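Local coordinates for protein UL37 (Suid herpesvirus 1, PDB 4K70) that serves as an inner tegument protein of the virus, probably helping to control trafficking of viral particles within infected cells, and binds metal ions, at residues G44-A47 with R48-L52; L181-V184 with A185-T188; L269-D273 with A274-E278. All coordinates share one frame; numbering follows the deposited sequence.

Contact 1: G44-A47 with R48-L52; sequences GLWA and RALRL
Trp46 and Leu50 stand one helical turn apart, and the leucine packs over one face of the indole. Followed outward, Leu50 meets a different part of Trp46 with its CB and with each of its methyls. Its CB sits 3.4 Å from Trp46 O, the same carbonyl that accepts the backbone bond from Leu50 N, and it also lies above the indole plane near the rim. CG is anti to the backbone N (chi1 180°), which extends the chain outward from the helix, alongside the indole. There the two methyls divide: CD1 approaches Trp46 CZ2 on the benzene ring at 4.1 Å, while CD2 comes equally near to NE1 on the pyrrole ring. The indole N-H itself is engaged by Thr103 OG1, which helps fix the rotation of the ring.

All this lies on helix 39-60, part of an all-helical architecture without strands, and the spacing is the i to i+4 pairing of an alpha-helix. Leu50 N bonds to Trp46 O at 2.8 Å and 168°, flanked by the equivalent bonds from Ala49 N to Leu45 O and from Arg51 N to Ala47 O. Residues Leu72 and Ala73 of helix 63-78 and Val97 and Val98 of helix 89-98 pack around the tryptophan, so this side of the helix is buried between neighbours.

Another side faces helix 4-12, whose Val9 touches Arg48 and Ala49. Arg48, bent at chi3, folds back so that its NH1 lies 3.5 Å from Leu45 CD2, the guanidinium meeting the methyl obliquely. One water links Gly44 O to Arg48 N, standing 3.1 Å from that nitrogen; the bond of a second water to Arg48 NH1 is doubtful. Arg51 CB and CG both rest 3.2 Å from Ala47 O before the chain leads off to salt bridges with Asp102 and Glu109.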
ATOM      1  N   GLY A  44       9.786  13.315 -26.141  1.00 30.60           N
ATOM      2  CA  GLY A  44       9.632  13.901 -27.462  1.00 33.93           C
ATOM      3  C   GLY A  44       9.798  15.412 -27.495  1.00 31.57           C
ATOM      4  O   GLY A  44      10.200  15.968 -28.512  1.00 29.98           O
ATOM      5  N   LEU A  45       9.510  16.078 -26.381  1.00 30.54           N
ATOM      6  CA  LEU A  45       9.515  17.538 -26.340  1.00 30.54           C
ATOM      7  C   LEU A  45      10.708  18.157 -25.615  1.00 30.45           C
ATOM      8  O   LEU A  45      10.844  19.378 -25.596  1.00 31.00           O
ATOM      9  CB  LEU A  45       8.253  18.054 -25.665  1.00 32.71           C
ATOM     10  CG  LEU A  45       6.933  17.836 -26.390  1.00 38.07           C
ATOM     11  CD1 LEU A  45       5.788  18.292 -25.497  1.00 45.92           C
ATOM     12  CD2 LEU A  45       6.933  18.575 -27.711  1.00 39.62           C
ATOM     13  N   TRP A  46      11.557  17.336 -25.007  1.00 28.49           N
ATOM     14  CA  TRP A  46      12.549  17.868 -24.078  1.00 26.64           C
ATOM     15  C   TRP A  46      13.530  18.864 -24.708  1.00 28.54           C
ATOM     16  O   TRP A  46      13.706  19.977 -24.201  1.00 30.38           O
ATOM     17  CB  TRP A  46      13.350  16.758 -23.394  1.00 28.84           C
ATOM     18  CG  TRP A  46      14.490  17.354 -22.626  1.00 26.00           C
ATOM     19  CD1 TRP A  46      15.785  17.445 -23.024  1.00 27.59           C
ATOM     20  CD2 TRP A  46      14.410  18.005 -21.357  1.00 26.22           C
ATOM     21  NE1 TRP A  46      16.530  18.094 -22.075  1.00 23.58           N
ATOM     22  CE2 TRP A  46      15.708  18.450 -21.034  1.00 27.36           C
ATOM     23  CE3 TRP A  46      13.370  18.247 -20.450  1.00 24.79           C
ATOM     24  CZ2 TRP A  46      15.999  19.119 -19.841  1.00 22.77           C
ATOM     25  CZ3 TRP A  46      13.653  18.911 -19.268  1.00 23.24           C
ATOM     26  CH2 TRP A  46      14.962  19.340 -18.974  1.00 26.05           C
ATOM     27  N   ALA A  47      14.179  18.452 -25.794  1.00 30.38           N
ATOM     28  CA  ALA A  47      15.246  19.246 -26.402  1.00 31.11           C
ATOM     29  C   ALA A  47      14.731  20.607 -26.870  1.00 33.74           C
ATOM     30  O   ALA A  47      15.367  21.637 -26.628  1.00 33.07           O
ATOM     31  CB  ALA A  47      15.893  18.481 -27.539  1.00 32.06           C
ATOM     32  N   ARG A  48      13.565  20.601 -27.514  1.00 29.17           N
ATOM     33  CA  ARG A  48      12.899  21.826 -27.949  1.00 27.91           C
ATOM     34  C   ARG A  48      12.499  22.683 -26.755  1.00 31.09           C
ATOM     35  O   ARG A  48      12.683  23.897 -26.766  1.00 33.76           O
ATOM     36  CB  ARG A  48      11.636  21.501 -28.765  1.00 32.92           C
ATOM     37  CG  ARG A  48      11.870  20.728 -30.061  1.00 37.55           C
ATOM     38  CD  ARG A  48      10.568  20.041 -30.538  1.00 44.83           C
ATOM     39  NE  ARG A  48       9.510  21.011 -30.833  1.00 49.38           N
ATOM     40  CZ  ARG A  48       8.229  20.701 -31.035  1.00 55.61           C
ATOM     41  NH1 ARG A  48       7.820  19.438 -30.969  1.00 50.36           N
ATOM     42  NH2 ARG A  48       7.350  21.661 -31.299  1.00 53.00           N
ATOM     43  N   ALA A  49      11.915  22.061 -25.733  1.00 27.75           N
ATOM     44  CA  ALA A  49      11.523  22.816 -24.551  1.00 29.06           C
ATOM     45  C   ALA A  49      12.746  23.461 -23.894  1.00 27.41           C
ATOM     46  O   ALA A  49      12.733  24.642 -23.571  1.00 28.53           O
ATOM     47  CB  ALA A  49      10.768  21.939 -23.554  1.00 27.53           C
ATOM     48  N   LEU A  50      13.810  22.689 -23.714  1.00 28.85           N
ATOM     49  CA  LEU A  50      15.005  23.222 -23.075  1.00 27.94           C
ATOM     50  C   LEU A  50      15.618  24.350 -23.909  1.00 32.48           C
ATOM     51  O   LEU A  50      16.017  25.385 -23.375  1.00 31.61           O
ATOM     52  CB  LEU A  50      16.043  22.121 -22.857  1.00 26.74           C
ATOM     53  CG  LEU A  50      17.297  22.681 -22.198  1.00 30.17           C
ATOM     54  CD1 LEU A  50      17.011  23.004 -20.719  1.00 25.78           C
ATOM     55  CD2 LEU A  50      18.471  21.731 -22.363  1.00 36.59           C
ATOM     56  N   ARG A  51      15.695  24.131 -25.218  1.00 28.23           N
ATOM     57  CA  ARG A  51      16.242  25.123 -26.140  1.00 33.51           C
ATOM     58  C   ARG A  51      15.444  26.419 -26.118  1.00 32.24           C
ATOM     59  O   ARG A  51      16.015  27.501 -26.125  1.00 37.14           O
ATOM     60  CB  ARG A  51      16.290  24.556 -27.560  1.00 33.93           C
ATOM     61  CG  ARG A  51      17.516  23.734 -27.831  1.00 37.76           C
ATOM     62  CD  ARG A  51      18.695  24.640 -28.107  1.00 42.84           C
ATOM     63  NE  ARG A  51      19.962  23.918 -28.107  1.00 42.85           N
ATOM     64  CZ  ARG A  51      21.143  24.516 -28.199  1.00 43.06           C
ATOM     65  NH1 ARG A  51      21.195  25.838 -28.302  1.00 47.00           N
ATOM     66  NH2 ARG A  51      22.265  23.803 -28.188  1.00 43.87           N
ATOM     67  N   LEU A  52      14.124  26.304 -26.079  1.00 31.71           N
ATOM     68  CA  LEU A  52      13.246  27.468 -26.032  1.00 35.63           C
ATOM     69  C   LEU A  52      13.345  28.231 -24.710  1.00 37.47           C
ATOM     70  O   LEU A  52      13.216  29.462 -24.665  1.00 35.86           O
ATOM     71  CB  LEU A  52      11.795  27.035 -26.270  1.00 34.82           C
ATOM     72  CG  LEU A  52      11.440  26.641 -27.702  1.00 36.24           C
ATOM     73  CD1 LEU A  52      10.126  25.892 -27.711  1.00 37.60           C
ATOM     74  CD2 LEU A  52      11.349  27.882 -28.564  1.00 40.97           C
TER
HETATM   75  O   HOH W   1      12.442  17.928 -28.686  1.00 33.54           O
HETATM   76  O   HOH W   2       8.867  17.274 -31.138  1.00 37.45           O

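Contact 2: L181-V184 with A185-T188; sequences LRYV and AQHT
The rings of Tyr183 and His187 lie face to face, with centroids 4.0 Å apart and planes inclined at 28°. On the phenol face sits His187 CE1, displaced toward the rim and 3.3 Å from Tyr183 CE1; on the imidazole face sits Tyr183 CZ, likewise off centre. The imidazole edge is used differently: His187 ND1 donates a hydrogen bond to Tyr183 O at 2.8 Å, an acceptor lying almost in the ring plane. With CG of the tyrosine anti to its own nitrogen (chi1 -171°) and that of the histidine anti to the carbonyl carbon (chi1 -70°), the two rings are brought together above the helix surface.

The same tyrosine carbonyl also takes a weak bond from His187 N, whose other weak bond goes to Val184 O. Toward the C-terminal end of helix 175-188, Thr188 OG1 donates to Val184 O at 2.7 Å, reaching it from above the carbonyl plane. Around the pair, Phe134 of helix 120-137 and Trp84 pack against Tyr183, as does Asp85, a calcium ligand.

His187 NE2 is a ligand of a nickel ion. Since ND1 is the protonated nitrogen, NE2 can offer its lone pair to the metal; the backbone carbonyl, together with the stacked phenol, probably helps to orient the ring that holds the nickel ion in this crystal.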
ATOM      1  N   LEU A 181       4.916   4.319  -5.446  1.00 19.27           N
ATOM      2  CA  LEU A 181       4.604   3.833  -4.091  1.00 19.56           C
ATOM      3  C   LEU A 181       3.334   2.971  -4.072  1.00 24.48           C
ATOM      4  O   LEU A 181       3.283   1.913  -3.436  1.00 25.04           O
ATOM      5  CB  LEU A 181       4.426   5.013  -3.148  1.00 18.30           C
ATOM      6  CG  LEU A 181       5.691   5.840  -2.889  1.00 21.72           C
ATOM      7  CD1 LEU A 181       5.396   7.029  -1.994  1.00 21.46           C
ATOM      8  CD2 LEU A 181       6.787   4.960  -2.280  1.00 21.57           C
ATOM      9  N   ARG A 182       2.304   3.441  -4.761  1.00 21.58           N
ATOM     10  CA  ARG A 182       1.077   2.654  -4.937  1.00 24.29           C
ATOM     11  C   ARG A 182       1.354   1.285  -5.551  1.00 24.65           C
ATOM     12  O   ARG A 182       0.823   0.262  -5.106  1.00 26.21           O
ATOM     13  CB  ARG A 182       0.081   3.415  -5.807  1.00 25.43           C
ATOM     14  CG  ARG A 182      -1.173   2.608  -6.190  1.00 30.56           C
ATOM     15  CD  ARG A 182      -2.064   3.447  -7.089  1.00 37.22           C
ATOM     16  NE  ARG A 182      -2.917   2.650  -7.968  1.00 45.35           N
ATOM     17  CZ  ARG A 182      -4.200   2.380  -7.737  1.00 50.87           C
ATOM     18  NH1 ARG A 182      -4.790   2.834  -6.635  1.00 50.11           N
ATOM     19  NH2 ARG A 182      -4.892   1.644  -8.605  1.00 45.53           N
ATOM     20  N   TYR A 183       2.202   1.271  -6.573  1.00 26.45           N
ATOM     21  CA  TYR A 183       2.557   0.045  -7.264  1.00 22.15           C
ATOM     22  C   TYR A 183       3.308  -0.916  -6.369  1.00 22.32           C
ATOM     23  O   TYR A 183       3.054  -2.120  -6.386  1.00 21.77           O
ATOM     24  CB  TYR A 183       3.411   0.365  -8.503  1.00 23.41           C
ATOM     25  CG  TYR A 183       3.655  -0.824  -9.406  1.00 25.39           C
ATOM     26  CD1 TYR A 183       2.750  -1.145 -10.427  1.00 26.68           C
ATOM     27  CD2 TYR A 183       4.775  -1.637  -9.240  1.00 24.21           C
ATOM     28  CE1 TYR A 183       2.963  -2.226 -11.259  1.00 25.41           C
ATOM     29  CE2 TYR A 183       4.993  -2.731 -10.071  1.00 26.83           C
ATOM     30  CZ  TYR A 183       4.087  -3.015 -11.079  1.00 29.78           C
ATOM     31  OH  TYR A 183       4.296  -4.095 -11.913  1.00 29.97           O
ATOM     32  N   VAL A 184       4.267  -0.396  -5.602  1.00 20.60           N
ATOM     33  CA  VAL A 184       5.068  -1.249  -4.740  1.00 21.56           C
ATOM     34  C   VAL A 184       4.210  -1.907  -3.668  1.00 23.00           C
ATOM     35  O   VAL A 184       4.352  -3.097  -3.401  1.00 27.95           O
ATOM     36  CB  VAL A 184       6.202  -0.453  -4.051  1.00 23.94           C
ATOM     37  CG1 VAL A 184       6.874  -1.303  -2.990  1.00 23.54           C
ATOM     38  CG2 VAL A 184       7.219  -0.008  -5.096  1.00 21.90           C
ATOM     39  N   ALA A 185       3.340  -1.111  -3.055  1.00 20.84           N
ATOM     40  CA  ALA A 185       2.440  -1.578  -1.997  1.00 25.65           C
ATOM     41  C   ALA A 185       1.536  -2.686  -2.541  1.00 25.92           C
ATOM     42  O   ALA A 185       1.456  -3.778  -1.980  1.00 23.15           O
ATOM     43  CB  ALA A 185       1.612  -0.425  -1.479  1.00 22.02           C
ATOM     44  N   GLN A 186       0.891  -2.411  -3.668  1.00 28.53           N
ATOM     45  CA  GLN A 186      -0.015  -3.376  -4.288  1.00 28.50           C
ATOM     46  C   GLN A 186       0.665  -4.714  -4.622  1.00 29.51           C
ATOM     47  O   GLN A 186       0.014  -5.755  -4.638  1.00 33.47           O
ATOM     48  CB  GLN A 186      -0.663  -2.754  -5.522  1.00 29.10           C
ATOM     49  CG  GLN A 186      -1.319  -3.743  -6.466  1.00 37.35           C
ATOM     50  CD  GLN A 186      -1.710  -3.110  -7.796  1.00 43.21           C
ATOM     51  OE1 GLN A 186      -1.055  -2.163  -8.273  1.00 40.41           O
ATOM     52  NE2 GLN A 186      -2.777  -3.633  -8.409  1.00 35.02           N
ATOM     53  N   HIS A 187       1.974  -4.692  -4.852  1.00 28.91           N
ATOM     54  CA  HIS A 187       2.706  -5.892  -5.253  1.00 25.89           C
ATOM     55  C   HIS A 187       3.522  -6.583  -4.164  1.00 28.46           C
ATOM     56  O   HIS A 187       4.191  -7.584  -4.427  1.00 30.13           O
ATOM     57  CB  HIS A 187       3.574  -5.590  -6.495  1.00 29.01           C
ATOM     58  CG  HIS A 187       2.757  -5.371  -7.730  1.00 30.75           C
ATOM     59  ND1 HIS A 187       2.217  -4.146  -8.057  1.00 29.95           N
ATOM     60  CD2 HIS A 187       2.307  -6.245  -8.662  1.00 34.61           C
ATOM     61  CE1 HIS A 187       1.489  -4.268  -9.157  1.00 32.49           C
ATOM     62  NE2 HIS A 187       1.533  -5.530  -9.547  1.00 32.71           N
ATOM     63  N   THR A 188       3.457  -6.075  -2.939  1.00 26.01           N
ATOM     64  CA  THR A 188       4.240  -6.656  -1.850  1.00 26.74           C
ATOM     65  C   THR A 188       3.445  -6.975  -0.569  1.00 25.43           C
ATOM     66  O   THR A 188       3.663  -8.015   0.050  1.00 26.09           O
ATOM     67  CB  THR A 188       5.429  -5.732  -1.484  1.00 25.81           C
ATOM     68  OG1 THR A 188       4.918  -4.442  -1.120  1.00 28.03           O
ATOM     69  CG2 THR A 188       6.365  -5.571  -2.679  1.00 26.70           C
TER

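Contact 3: L269-D273 with A274-E278; sequences LAHGD and AYVRE
Ala274 follows Asp273, whose carboxylate bends over its backbone; the alanine CB packs against Phe235 of helix 229-240 and Leu216 of helix 208-223. At Tyr275 the backbone N bonds to Asp273 OD1, at 3.2 Å and nearly straight (169°), although the donor stands well above the carboxylate plane. CG of the aspartate lies opposite its backbone nitrogen (chi1 -171°), which swings the carboxylate forward over the next two residues. OD2 is held by a salt bridge with Arg232, while the tyrosine hydroxyl points away to the backbone N of Asn228.

Together these residues make a type I beta turn from Asp273 to Val276, closed by Val276 N to Asp273 O at 3.2 Å, with an Asx turn in its first half. The turn follows the end of helix 260-271, where Gly272, with positive phi, takes the chain out of helical conformation.

Val276 points its methyls at two different residues, one at the start of the turn and one before it. CG2 packs 3.5 Å from Asp273 CB, and CG1 lies over one face of the His271 imidazole, 4.1 Å from its centroid in a CH-pi contact. The rotation of that ring is limited by a hydrogen bond between ND1 and Ala267 O, one turn earlier in the helix. Beyond the valine, Arg277 leads away to a salt bridge with Asp220.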
ATOM      1  N   LEU A 269     -10.657 -32.954   4.955  1.00 28.54           N
ATOM      2  CA  LEU A 269     -10.198 -33.918   5.940  1.00 32.83           C
ATOM      3  C   LEU A 269     -10.525 -35.347   5.511  1.00 35.69           C
ATOM      4  O   LEU A 269      -9.730 -36.259   5.730  1.00 40.03           O
ATOM      5  CB  LEU A 269     -10.764 -33.608   7.332  1.00 32.69           C
ATOM      6  CG  LEU A 269     -10.154 -32.403   8.051  1.00 29.70           C
ATOM      7  CD1 LEU A 269     -11.001 -31.982   9.247  1.00 29.21           C
ATOM      8  CD2 LEU A 269      -8.716 -32.690   8.495  1.00 33.63           C
ATOM      9  N   ALA A 270     -11.693 -35.533   4.900  1.00 34.43           N
ATOM     10  CA  ALA A 270     -12.142 -36.860   4.476  1.00 38.45           C
ATOM     11  C   ALA A 270     -11.283 -37.399   3.340  1.00 35.98           C
ATOM     12  O   ALA A 270     -11.162 -38.605   3.165  1.00 38.59           O
ATOM     13  CB  ALA A 270     -13.610 -36.824   4.057  1.00 35.10           C
ATOM     14  N   HIS A 271     -10.683 -36.498   2.571  1.00 40.32           N
ATOM     15  CA  HIS A 271      -9.882 -36.891   1.417  1.00 37.86           C
ATOM     16  C   HIS A 271      -8.386 -36.734   1.631  1.00 40.01           C
ATOM     17  O   HIS A 271      -7.593 -37.162   0.794  1.00 45.88           O
ATOM     18  CB  HIS A 271     -10.306 -36.100   0.177  1.00 39.53           C
ATOM     19  CG  HIS A 271     -11.608 -36.552  -0.401  1.00 41.58           C
ATOM     20  ND1 HIS A 271     -12.827 -36.183   0.127  1.00 44.20           N
ATOM     21  CD2 HIS A 271     -11.884 -37.362  -1.451  1.00 42.34           C
ATOM     22  CE1 HIS A 271     -13.798 -36.738  -0.577  1.00 45.21           C
ATOM     23  NE2 HIS A 271     -13.252 -37.457  -1.539  1.00 44.77           N
ATOM     24  N   GLY A 272      -7.998 -36.120   2.745  1.00 38.07           N
ATOM     25  CA  GLY A 272      -6.602 -35.795   2.979  1.00 38.78           C
ATOM     26  C   GLY A 272      -6.058 -34.872   1.902  1.00 36.58           C
ATOM     27  O   GLY A 272      -4.862 -34.882   1.606  1.00 41.91           O
ATOM     28  N   ASP A 273      -6.939 -34.058   1.327  1.00 34.94           N
ATOM     29  CA  ASP A 273      -6.592 -33.221   0.184  1.00 36.59           C
ATOM     30  C   ASP A 273      -7.144 -31.818   0.368  1.00 35.12           C
ATOM     31  O   ASP A 273      -8.354 -31.633   0.371  1.00 33.84           O
ATOM     32  CB  ASP A 273      -7.182 -33.828  -1.094  1.00 37.04           C
ATOM     33  CG  ASP A 273      -6.681 -33.145  -2.359  1.00 41.25           C
ATOM     34  OD1 ASP A 273      -6.026 -32.083  -2.259  1.00 41.14           O
ATOM     35  OD2 ASP A 273      -6.953 -33.672  -3.461  1.00 45.45           O
ATOM     36  N   ALA A 274      -6.259 -30.830   0.494  1.00 34.72           N
ATOM     37  CA  ALA A 274      -6.684 -29.463   0.787  1.00 31.62           C
ATOM     38  C   ALA A 274      -7.543 -28.824  -0.310  1.00 39.86           C
ATOM     39  O   ALA A 274      -8.271 -27.863  -0.050  1.00 37.38           O
ATOM     40  CB  ALA A 274      -5.472 -28.579   1.104  1.00 31.28           C
ATOM     41  N   TYR A 275      -7.463 -29.352  -1.530  1.00 38.25           N
ATOM     42  CA  TYR A 275      -8.164 -28.750  -2.667  1.00 38.29           C
ATOM     43  C   TYR A 275      -9.541 -29.346  -2.945  1.00 39.49           C
ATOM     44  O   TYR A 275     -10.267 -28.879  -3.826  1.00 42.86           O
ATOM     45  CB  TYR A 275      -7.284 -28.785  -3.920  1.00 41.20           C
ATOM     46  CG  TYR A 275      -6.086 -27.884  -3.788  1.00 39.59           C
ATOM     47  CD1 TYR A 275      -6.188 -26.523  -4.057  1.00 43.87           C
ATOM     48  CD2 TYR A 275      -4.860 -28.378  -3.369  1.00 38.86           C
ATOM     49  CE1 TYR A 275      -5.096 -25.682  -3.932  1.00 45.49           C
ATOM     50  CE2 TYR A 275      -3.759 -27.540  -3.239  1.00 43.70           C
ATOM     51  CZ  TYR A 275      -3.888 -26.193  -3.522  1.00 42.89           C
ATOM     52  OH  TYR A 275      -2.808 -25.352  -3.402  1.00 39.47           O
ATOM     53  N   VAL A 276      -9.894 -30.378  -2.188  1.00 38.10           N
ATOM     54  CA  VAL A 276     -11.248 -30.905  -2.186  1.00 37.26           C
ATOM     55  C   VAL A 276     -12.088 -30.051  -1.239  1.00 38.29           C
ATOM     56  O   VAL A 276     -11.756 -29.912  -0.055  1.00 35.95           O
ATOM     57  CB  VAL A 276     -11.276 -32.363  -1.709  1.00 35.65           C
ATOM     58  CG1 VAL A 276     -12.693 -32.907  -1.757  1.00 37.56           C
ATOM     59  CG2 VAL A 276     -10.355 -33.208  -2.558  1.00 37.17           C
ATOM     60  N   ARG A 277     -13.166 -29.477  -1.760  1.00 38.58           N
ATOM     61  CA  ARG A 277     -13.957 -28.514  -1.006  1.00 36.85           C
ATOM     62  C   ARG A 277     -15.436 -28.878  -0.941  1.00 40.91           C
ATOM     63  O   ARG A 277     -16.212 -28.181  -0.291  1.00 39.80           O
ATOM     64  CB  ARG A 277     -13.799 -27.110  -1.606  1.00 36.31           C
ATOM     65  CG  ARG A 277     -12.404 -26.517  -1.480  1.00 36.93           C
ATOM     66  CD  ARG A 277     -12.411 -25.031  -1.840  1.00 35.03           C
ATOM     67  NE  ARG A 277     -11.125 -24.384  -1.588  1.00 38.64           N
ATOM     68  CZ  ARG A 277     -10.117 -24.367  -2.455  1.00 38.45           C
ATOM     69  NH1 ARG A 277     -10.244 -24.974  -3.629  1.00 39.16           N
ATOM     70  NH2 ARG A 277      -8.980 -23.755  -2.147  1.00 35.68           N
ATOM     71  N   GLU A 278     -15.821 -29.969  -1.601  1.00 42.54           N
ATOM     72  CA  GLU A 278     -17.228 -30.365  -1.662  1.00 40.34           C
ATOM     73  C   GLU A 278     -17.437 -31.838  -1.365  1.00 42.08           C
ATOM     74  O   GLU A 278     -16.541 -32.656  -1.552  1.00 38.98           O
ATOM     75  CB  GLU A 278     -17.807 -30.059  -3.042  1.00 51.53           C
ATOM     76  CG  GLU A 278     -17.477 -28.670  -3.552  1.00 54.95           C
ATOM     77  CD  GLU A 278     -17.461 -28.603  -5.064  1.00 63.55           C
ATOM     78  OE1 GLU A 278     -18.441 -29.076  -5.686  1.00 62.34           O
ATOM     79  OE2 GLU A 278     -16.461 -28.088  -5.623  1.00 61.27           O
TER

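The three contacts follow one another along the chain, each contained in a single short piece of it. Contact 1 lies within helix 39-60 and contact 2 near the end of helix 175-188, both in the part of the chain that belongs to the herpesvirus UL37 tegument family, whereas contact 3 covers the exit from helix 260-271 into a loop. Their centres are about 33 Å apart between contacts 1 and 2, 34 Å between 2 and 3, and 64 Å between 1 and 3. Contact 2 thus sits near the middle of this N-terminal half of UL37, with contacts 1 and 3 on opposite sides. None touches another, and the three report on separate parts of an elongated, strand-free helical chain.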